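PDB 2WNH: 3-phytase, which is a histidine acid phosphatase that probably hydrolyses phytate (inositol hexakisphosphate), removing phosphate from the 3-position of the ring. Local coordinates for residues R94-Q99 with V288-N293; V265-M270 with A295-L300; S320-R325 with Y339-G344. The protein carries 3 engineered substitutions. All blocks are in the same frame, centred on the assembly; numbering follows the deposited sequence.

Interaction 1: R94-Q99 with V288-N293; sequences RASPLQ and VAHDTN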
loop_
_atom_site.group_PDB
_atom_site.type_symbol
_atom_site.label_atom_id
_atom_site.label_comp_id
_atom_site.label_asym_id
_atom_site.label_seq_id
_atom_site.Cartn_x
_atom_site.Cartn_y
_atom_site.Cartn_z
ATOM N N ARG B 94 13.459 -23.978 10.066
ATOM C CA ARG B 94 14.645 -24.827 10.008
ATOM C C ARG B 94 14.723 -25.498 8.622
ATOM O O ARG B 94 13.847 -26.271 8.243
ATOM C CB ARG B 94 14.593 -25.876 11.131
ATOM C CG ARG B 94 15.811 -26.814 11.113
ATOM C CD ARG B 94 16.016 -27.474 12.460
ATOM N NE ARG B 94 16.969 -28.589 12.389
ATOM C CZ ARG B 94 17.421 -29.206 13.468
ATOM N NH1 ARG B 94 17.043 -28.764 14.674
ATOM N NH2 ARG B 94 18.248 -30.246 13.354
ATOM N N ALA B 95 15.752 -25.131 7.866
ATOM C CA ALA B 95 15.973 -25.635 6.514
ATOM C C ALA B 95 17.135 -26.608 6.476
ATOM O O ALA B 95 18.159 -26.402 7.137
ATOM C CB ALA B 95 16.244 -24.485 5.554
ATOM N N SER B 96 16.994 -27.642 5.644
ATOM C CA SER B 96 18.132 -28.474 5.250
ATOM C C SER B 96 19.258 -27.553 4.699
ATOM O O SER B 96 18.962 -26.529 4.048
ATOM C CB SER B 96 17.659 -29.483 4.201
ATOM O OG SER B 96 18.770 -30.029 3.529
ATOM N N PRO B 97 20.548 -27.868 4.999
ATOM C CA PRO B 97 21.603 -26.897 4.675
ATOM C C PRO B 97 21.939 -26.703 3.196
ATOM O O PRO B 97 22.740 -25.805 2.885
ATOM C CB PRO B 97 22.831 -27.413 5.471
ATOM C CG PRO B 97 22.594 -28.864 5.638
ATOM C CD PRO B 97 21.077 -29.044 5.726
ATOM N N LEU B 98 21.327 -27.472 2.299
ATOM C CA LEU B 98 21.572 -27.295 0.856
ATOM C C LEU B 98 21.056 -25.914 0.437
ATOM O O LEU B 98 20.116 -25.375 1.051
ATOM C CB LEU B 98 20.889 -28.390 0.016
ATOM C CG LEU B 98 21.596 -29.750 -0.062
ATOM C CD1 LEU B 98 21.379 -30.511 1.223
ATOM C CD2 LEU B 98 21.082 -30.564 -1.226
ATOM N N GLN B 99 21.698 -25.330 -0.570
ATOM C CA GLN B 99 21.261 -24.039 -1.113
ATOM C C GLN B 99 19.754 -24.064 -1.455
ATOM O O GLN B 99 19.034 -23.116 -1.125
ATOM C CB GLN B 99 22.076 -23.684 -2.371
ATOM C CG GLN B 99 21.925 -22.220 -2.842
ATOM C CD GLN B 99 20.693 -21.987 -3.728
ATOM O OE1 GLN B 99 20.014 -22.926 -4.153
ATOM N NE2 GLN B 99 20.390 -20.723 -3.985
ATOM N N VAL B 288 12.071 -27.244 6.026
ATOM C CA VAL B 288 12.189 -27.239 4.581
ATOM C C VAL B 288 13.280 -28.240 4.187
ATOM O O VAL B 288 14.451 -28.084 4.564
ATOM C CB VAL B 288 12.458 -25.806 4.043
ATOM C CG1 VAL B 288 12.469 -25.802 2.513
ATOM C CG2 VAL B 288 11.350 -24.819 4.554
ATOM N N ALA B 289 12.870 -29.242 3.419
ATOM C CA ALA B 289 13.765 -30.341 3.048
ATOM C C ALA B 289 13.426 -30.888 1.657
ATOM O O ALA B 289 13.141 -30.127 0.728
ATOM C CB ALA B 289 13.747 -31.442 4.125
ATOM N N HIS B 290 13.438 -32.205 1.521
ATOM C CA HIS B 290 13.468 -32.841 0.200
ATOM C C HIS B 290 12.278 -33.772 0.040
ATOM O O HIS B 290 11.637 -34.166 1.022
ATOM C CB HIS B 290 14.832 -33.548 -0.005
ATOM C CG HIS B 290 16.002 -32.690 0.379
ATOM N ND1 HIS B 290 16.697 -31.915 -0.529
ATOM C CD2 HIS B 290 16.554 -32.431 1.592
ATOM C CE1 HIS B 290 17.643 -31.239 0.103
ATOM N NE2 HIS B 290 17.578 -31.536 1.392
ATOM N N ASP B 291 11.960 -34.109 -1.208
ATOM C CA ASP B 291 10.852 -35.008 -1.476
ATOM C C ASP B 291 11.088 -36.359 -0.807
ATOM O O ASP B 291 10.149 -36.979 -0.343
ATOM C CB ASP B 291 10.580 -35.160 -2.984
ATOM C CG ASP B 291 11.842 -35.434 -3.821
ATOM O OD1 ASP B 291 12.949 -35.700 -3.291
ATOM O OD2 ASP B 291 11.703 -35.391 -5.054
ATOM N N THR B 292 12.350 -36.784 -0.746
ATOM C CA THR B 292 12.741 -38.004 -0.026
ATOM C C THR B 292 12.192 -38.033 1.418
ATOM O O THR B 292 11.604 -39.023 1.881
ATOM C CB THR B 292 14.277 -38.093 -0.007
ATOM O OG1 THR B 292 14.741 -38.178 -1.363
ATOM C CG2 THR B 292 14.748 -39.351 0.741
ATOM N N ASN B 293 12.393 -36.923 2.125
ATOM C CA ASN B 293 11.947 -36.799 3.506
ATOM C C ASN B 293 10.424 -36.843 3.622
ATOM O O ASN B 293 9.875 -37.545 4.484
ATOM C CB ASN B 293 12.492 -35.502 4.117
ATOM C CG ASN B 293 13.997 -35.390 4.004
ATOM O OD1 ASN B 293 14.509 -34.644 3.175
ATOM N ND2 ASN B 293 14.714 -36.167 4.806
#

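Interaction 2: V265-M270 with A295-L300; sequences VLLNAM and AMVRTL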
loop_
_atom_site.group_PDB
_atom_site.type_symbol
_atom_site.label_atom_id
_atom_site.label_comp_id
_atom_site.label_asym_id
_atom_site.label_seq_id
_atom_site.Cartn_x
_atom_site.Cartn_y
_atom_site.Cartn_z
ATOM N N VAL B 265 12.997 -40.263 12.712
ATOM C CA VAL B 265 13.495 -39.121 13.489
ATOM C C VAL B 265 12.697 -37.843 13.158
ATOM O O VAL B 265 12.389 -37.040 14.045
ATOM C CB VAL B 265 15.019 -38.949 13.289
ATOM C CG1 VAL B 265 15.356 -38.594 11.835
ATOM C CG2 VAL B 265 15.617 -37.963 14.280
ATOM N N LEU B 266 12.321 -37.708 11.887
ATOM C CA LEU B 266 11.622 -36.511 11.417
ATOM C C LEU B 266 10.150 -36.574 11.768
ATOM O O LEU B 266 9.570 -35.594 12.255
ATOM C CB LEU B 266 11.813 -36.354 9.893
ATOM C CG LEU B 266 11.133 -35.164 9.195
ATOM C CD1 LEU B 266 11.457 -33.806 9.878
ATOM C CD2 LEU B 266 11.542 -35.139 7.708
ATOM N N LEU B 267 9.507 -37.709 11.537
ATOM C CA LEU B 267 8.108 -37.775 11.931
ATOM C C LEU B 267 8.000 -37.578 13.441
ATOM O O LEU B 267 7.120 -36.851 13.915
ATOM C CB LEU B 267 7.436 -39.080 11.494
ATOM C CG LEU B 267 5.975 -39.247 11.974
ATOM C CD1 LEU B 267 5.050 -38.127 11.479
ATOM C CD2 LEU B 267 5.402 -40.577 11.509
ATOM N N ASN B 268 8.886 -38.222 14.197
ATOM C CA ASN B 268 8.870 -38.037 15.646
ATOM C C ASN B 268 8.969 -36.560 16.082
ATOM O O ASN B 268 8.225 -36.115 16.998
ATOM C CB ASN B 268 9.976 -38.853 16.302
ATOM C CG ASN B 268 9.866 -38.844 17.804
ATOM O OD1 ASN B 268 8.838 -39.248 18.371
ATOM N ND2 ASN B 268 10.905 -38.361 18.457
ATOM N N ALA B 269 9.894 -35.835 15.447
ATOM C CA ALA B 269 10.118 -34.403 15.699
ATOM C C ALA B 269 8.871 -33.589 15.366
ATOM O O ALA B 269 8.505 -32.639 16.098
ATOM C CB ALA B 269 11.314 -33.891 14.919
ATOM N N MET B 270 8.215 -33.958 14.269
ATOM C CA MET B 270 6.996 -33.271 13.814
ATOM C C MET B 270 5.813 -33.503 14.741
ATOM O O MET B 270 5.089 -32.558 15.065
ATOM C CB MET B 270 6.647 -33.681 12.364
ATOM C CG MET B 270 7.588 -33.099 11.313
ATOM S SD MET B 270 7.272 -33.835 9.698
ATOM C CE MET B 270 5.659 -33.176 9.285
ATOM N N ALA B 295 8.290 -38.180 1.455
ATOM C CA ALA B 295 7.863 -39.549 1.134
ATOM C C ALA B 295 8.030 -40.499 2.321
ATOM O O ALA B 295 7.120 -41.289 2.624
ATOM C CB ALA B 295 8.611 -40.072 -0.090
ATOM N N MET B 296 9.167 -40.433 2.993
ATOM C CA MET B 296 9.365 -41.334 4.139
ATOM C C MET B 296 8.380 -41.046 5.261
ATOM O O MET B 296 7.771 -41.959 5.831
ATOM C CB MET B 296 10.803 -41.281 4.608
ATOM C CG MET B 296 11.742 -41.945 3.613
ATOM S SD MET B 296 13.464 -41.877 4.119
ATOM C CE MET B 296 13.776 -40.136 4.312
ATOM N N VAL B 297 8.203 -39.762 5.573
ATOM C CA VAL B 297 7.232 -39.367 6.584
ATOM C C VAL B 297 5.798 -39.823 6.266
ATOM O O VAL B 297 5.124 -40.400 7.136
ATOM C CB VAL B 297 7.305 -37.856 6.860
ATOM C CG1 VAL B 297 6.181 -37.449 7.816
ATOM C CG2 VAL B 297 8.671 -37.523 7.453
ATOM N N ARG B 298 5.307 -39.579 5.048
ATOM C CA ARG B 298 3.946 -39.984 4.712
ATOM C C ARG B 298 3.812 -41.505 4.723
ATOM O O ARG B 298 2.761 -42.022 5.056
ATOM C CB ARG B 298 3.435 -39.372 3.389
ATOM C CG ARG B 298 4.248 -39.698 2.140
ATOM C CD ARG B 298 3.712 -40.900 1.338
ATOM N NE ARG B 298 4.600 -41.161 0.198
ATOM C CZ ARG B 298 4.549 -40.482 -0.951
ATOM N NH1 ARG B 298 3.651 -39.515 -1.095
ATOM N NH2 ARG B 298 5.399 -40.755 -1.954
ATOM N N THR B 299 4.874 -42.217 4.346
ATOM C CA THR B 299 4.835 -43.688 4.466
ATOM C C THR B 299 4.630 -44.146 5.911
ATOM O O THR B 299 3.774 -44.999 6.184
ATOM C CB THR B 299 6.048 -44.346 3.760
ATOM O OG1 THR B 299 5.845 -44.213 2.354
ATOM C CG2 THR B 299 6.164 -45.834 4.104
ATOM N N LEU B 300 5.392 -43.561 6.835
ATOM C CA LEU B 300 5.245 -43.884 8.261
ATOM C C LEU B 300 3.868 -43.501 8.787
ATOM O O LEU B 300 3.283 -44.197 9.632
ATOM C CB LEU B 300 6.374 -43.245 9.089
ATOM C CG LEU B 300 7.799 -43.737 8.786
ATOM C CD1 LEU B 300 8.762 -42.963 9.632
ATOM C CD2 LEU B 300 7.907 -45.226 9.045
#

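Interaction 3: S320-R325 with Y339-G344; sequences SLVLER and YFQAQG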
loop_
_atom_site.group_PDB
_atom_site.type_symbol
_atom_site.label_atom_id
_atom_site.label_comp_id
_atom_site.label_asym_id
_atom_site.label_seq_id
_atom_site.Cartn_x
_atom_site.Cartn_y
_atom_site.Cartn_z
ATOM N N SER B 320 3.818 -29.178 0.420
ATOM C CA SER B 320 4.111 -29.435 1.834
ATOM C C SER B 320 3.093 -30.334 2.516
ATOM O O SER B 320 1.951 -30.419 2.085
ATOM C CB SER B 320 4.279 -28.135 2.619
ATOM O OG SER B 320 3.047 -27.467 2.763
ATOM N N LEU B 321 3.576 -30.997 3.571
ATOM C CA LEU B 321 2.785 -31.794 4.492
ATOM C C LEU B 321 2.582 -30.921 5.732
ATOM O O LEU B 321 3.542 -30.361 6.280
ATOM C CB LEU B 321 3.588 -33.057 4.846
ATOM C CG LEU B 321 2.912 -34.130 5.676
ATOM C CD1 LEU B 321 1.618 -34.617 5.015
ATOM C CD2 LEU B 321 3.920 -35.285 5.796
ATOM N N VAL B 322 1.336 -30.800 6.174
ATOM C CA VAL B 322 1.023 -29.928 7.300
ATOM C C VAL B 322 0.297 -30.674 8.407
ATOM O O VAL B 322 -0.673 -31.395 8.135
ATOM C CB VAL B 322 0.174 -28.697 6.872
ATOM C CG1 VAL B 322 -0.138 -27.817 8.108
ATOM C CG2 VAL B 322 0.879 -27.882 5.778
ATOM N N LEU B 323 0.717 -30.422 9.654
ATOM C CA LEU B 323 -0.069 -30.804 10.837
ATOM C C LEU B 323 -0.527 -29.520 11.539
ATOM O O LEU B 323 0.291 -28.638 11.804
ATOM C CB LEU B 323 0.798 -31.582 11.821
ATOM C CG LEU B 323 1.622 -32.747 11.277
ATOM C CD1 LEU B 323 2.514 -33.320 12.404
ATOM C CD2 LEU B 323 0.729 -33.808 10.675
ATOM N N GLU B 324 -1.815 -29.446 11.848
ATOM C CA GLU B 324 -2.380 -28.318 12.598
ATOM C C GLU B 324 -3.074 -28.791 13.874
ATOM O O GLU B 324 -3.934 -29.661 13.815
ATOM C CB GLU B 324 -3.424 -27.578 11.738
ATOM C CG GLU B 324 -2.827 -26.741 10.584
ATOM C CD GLU B 324 -3.887 -26.203 9.608
ATOM O OE1 GLU B 324 -5.098 -26.541 9.731
ATOM O OE2 GLU B 324 -3.515 -25.445 8.681
ATOM N N ARG B 325 -2.737 -28.175 15.005
ATOM C CA ARG B 325 -3.498 -28.396 16.247
ATOM C C ARG B 325 -4.566 -27.329 16.393
ATOM O O ARG B 325 -4.260 -26.139 16.398
ATOM C CB ARG B 325 -2.586 -28.368 17.483
ATOM C CG ARG B 325 -3.322 -28.857 18.742
ATOM C CD ARG B 325 -2.410 -28.878 19.937
ATOM N NE ARG B 325 -2.224 -27.569 20.556
ATOM C CZ ARG B 325 -1.060 -26.929 20.638
ATOM N NH1 ARG B 325 0.045 -27.446 20.095
ATOM N NH2 ARG B 325 -1.000 -25.752 21.253
ATOM N N TYR B 339 -2.722 -32.664 6.388
ATOM C CA TYR B 339 -2.991 -32.607 4.949
ATOM C C TYR B 339 -1.741 -32.425 4.120
ATOM O O TYR B 339 -0.682 -32.067 4.647
ATOM C CB TYR B 339 -4.032 -31.522 4.608
ATOM C CG TYR B 339 -3.676 -30.119 5.020
ATOM C CD1 TYR B 339 -3.992 -29.654 6.288
ATOM C CD2 TYR B 339 -3.049 -29.249 4.123
ATOM C CE1 TYR B 339 -3.683 -28.362 6.667
ATOM C CE2 TYR B 339 -2.741 -27.925 4.492
ATOM C CZ TYR B 339 -3.054 -27.509 5.773
ATOM O OH TYR B 339 -2.804 -26.216 6.203
ATOM N N PHE B 340 -1.870 -32.702 2.825
ATOM C CA PHE B 340 -0.812 -32.467 1.881
ATOM C C PHE B 340 -1.340 -31.467 0.865
ATOM O O PHE B 340 -2.497 -31.558 0.445
ATOM C CB PHE B 340 -0.402 -33.758 1.162
ATOM C CG PHE B 340 0.702 -33.549 0.155
ATOM C CD1 PHE B 340 2.000 -33.240 0.569
ATOM C CD2 PHE B 340 0.438 -33.622 -1.212
ATOM C CE1 PHE B 340 3.025 -33.009 -0.350
ATOM C CE2 PHE B 340 1.477 -33.401 -2.142
ATOM C CZ PHE B 340 2.759 -33.095 -1.708
ATOM N N GLN B 341 -0.508 -30.493 0.515
ATOM C CA GLN B 341 -0.917 -29.455 -0.431
ATOM C C GLN B 341 0.144 -29.200 -1.487
ATOM O O GLN B 341 1.341 -29.285 -1.192
ATOM C CB GLN B 341 -1.253 -28.150 0.323
ATOM C CG GLN B 341 -0.035 -27.466 0.937
ATOM C CD GLN B 341 -0.412 -26.250 1.771
ATOM O OE1 GLN B 341 -1.329 -25.512 1.423
ATOM N NE2 GLN B 341 0.284 -26.054 2.884
ATOM N N ALA B 342 -0.317 -28.843 -2.694
ATOM C CA ALA B 342 0.551 -28.475 -3.837
ATOM C C ALA B 342 -0.177 -27.582 -4.827
ATOM O O ALA B 342 -1.392 -27.492 -4.812
ATOM C CB ALA B 342 1.010 -29.740 -4.581
ATOM N N GLN B 343 0.573 -26.962 -5.719
ATOM C CA GLN B 343 -0.052 -26.342 -6.880
ATOM C C GLN B 343 -0.024 -27.303 -8.051
ATOM O O GLN B 343 0.907 -28.104 -8.180
ATOM C CB GLN B 343 0.687 -25.069 -7.264
ATOM C CG GLN B 343 0.456 -23.934 -6.278
ATOM C CD GLN B 343 0.763 -22.581 -6.910
ATOM O OE1 GLN B 343 -0.147 -21.853 -7.377
ATOM N NE2 GLN B 343 2.031 -22.236 -6.938
ATOM N N GLY B 344 -1.010 -27.169 -8.923
ATOM C CA GLY B 344 -1.049 -27.920 -10.205
ATOM C C GLY B 344 0.050 -27.525 -11.193
ATOM O O GLY B 344 0.709 -26.490 -11.046
#

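Interaction 1: R94-Q99 with V288-N293
Two main-chain bonds tie the ends of strands 91-95 and 284-289 together. S96 N donates to V288 O (2.8 Å), almost straight at 175° and nearly along the C=O axis, while V288 N reaches back to R94 O (3.0 Å) in the plane of that carbonyl. V288 thus grips the residues on either side of A95, its parallel bridge partner. Where the strands give out, a side-chain bond takes over: S96 OG, anti to its own backbone N (chi1 163°), meets H290 NE2 at 2.9 Å, at the edge of the imidazole and in its plane. Q132 NE2 also bonds S96 OG, so this hydroxyl has two partners, and its bond in the ring plane helps hold the imidazole. H290 is the N-cap of helix 291-301, and the side chain of N293, three residues on, accepts its backbone N-H through OD1 (3.1 Å). R94 runs fully extended away from the contact to a salt bridge with D128. Farther out, L98 crosses the imidazole at about a right angle, with CD2 lying 3.7 Å from H290 CE1. A95 CB and V288 CB, 4.3 Å apart, share one face of the sheet, and A105 of helix 99-112 packs on both residues. H290-D291 matches the His-Asp signature of histidine acid phosphatases, which lines the catalytic pocket in relatives. With ring NE2 bonded to a hydroxyl and the backbone N to N293, the histidine is probably held in one orientation just where strand passes into helix.

Interaction 2: V265-M270 with A295-L300
V297 presses both of its methyl groups into the side of helix 256-274, overlapping L266, L267 and M270. Its CG1 stands anti to the backbone N (chi1 174°), which spreads the two branches over different partners. CG2 meets L266 at the tip of one branch, 3.7 Å from L266 CD2, the two side chains crossing at about a right angle. CG1 faces L267 CD1 at 3.9 Å and M270 SD at a looser 4.2 Å, so the thioether flanks the same methyl that the leucine covers. L267 is the other main contributor. With CG anti to the backbone N (chi1 176°), it points its fork at the opposing helix: CD1 goes to V297, while CD2 rests 3.7 Å from L300 CB. L267 and L300 run antiparallel past one another, the tip of L267 against the base of L300. No hydrogen bond passes between the segments; the contact is wholly apolar. The short helical segments approach to 9.4 Å between axes and cross at -71°, a steep angle that confines the contact to a small patch around V297. On the side of helix 291-301 turned away from it, R298 makes a salt bridge with D254. L22 of strand 14-24 touches L266, M270 and V297 together, and V20 adds to the cover of M270. The two helices, joined in the chain through strand 284-289, therefore cross steeply while packing on strand 14-24 of the central sheet through L22, with V297 wedged between strand and helix.

Interaction 3: S320-R325 with Y339-G344
Strands 320-328 and 334-342 form an antiparallel beta hairpin, and this contact covers the end of it away from the turn. S320 with Q341 and V322 with Y339 are hydrogen-bonded pairs, each closed by two backbone bonds; the shortest, V322 N to Y339 O (2.8 Å), runs nearly along the C=O axis. L321 and F340 form the non-hydrogen-bonded pair between them. On the face carrying S320, V322, Y339 and Q341, the tyrosine occupies the crowded position between its backbone N and carbonyl carbon (chi1 59°), which lays the ring alongside V322. V322 CB sits over one face, 3.8 Å from the ring centroid, a CH-pi contact offset toward the rim. The phenol then reaches diagonally to E324: Y339 OH donates to E324 OE2 at 2.7 Å, coming from above the carboxylate plane, with ring and carboxylate 79° apart. Y75 OH also bonds that oxygen, and R337 forms a salt bridge with OE1, which probably keeps the buried glutamate ionised. At the other end Q341 NE2 donates to S320 OG (3.1 Å), whose stronger partner is E21. On the opposite face F340 stacks on W305, and L321 packs against helix 291-301. One face thus meets helix 58-77 through Y75 and K67 and the other meets helix 291-301, a hairpin sandwiched between helices as in the alpha/beta core of histidine phosphatases.

In the fold
Interactions 1 and 3 join strands of the central mixed sheet, and interaction 2 joins two helices packed against it. Interactions 1 and 2 share helix 291-301, their centres about 13 Å apart, and meet where N293 packs on L266. Interaction 3 lies about 14 Å from interaction 2, centre to centre, and touches it through V297 and L321 and through M270 and L323. Interactions 1 and 3, about 16 Å apart between centres, do not touch. Along the chain the segments of interactions 1 and 2 alternate, and interaction 3 follows both. Helix 291-301 thus runs from a strand end carrying the family's His-Asp pair into a buried core bounded by helix 256-274 and the hairpin.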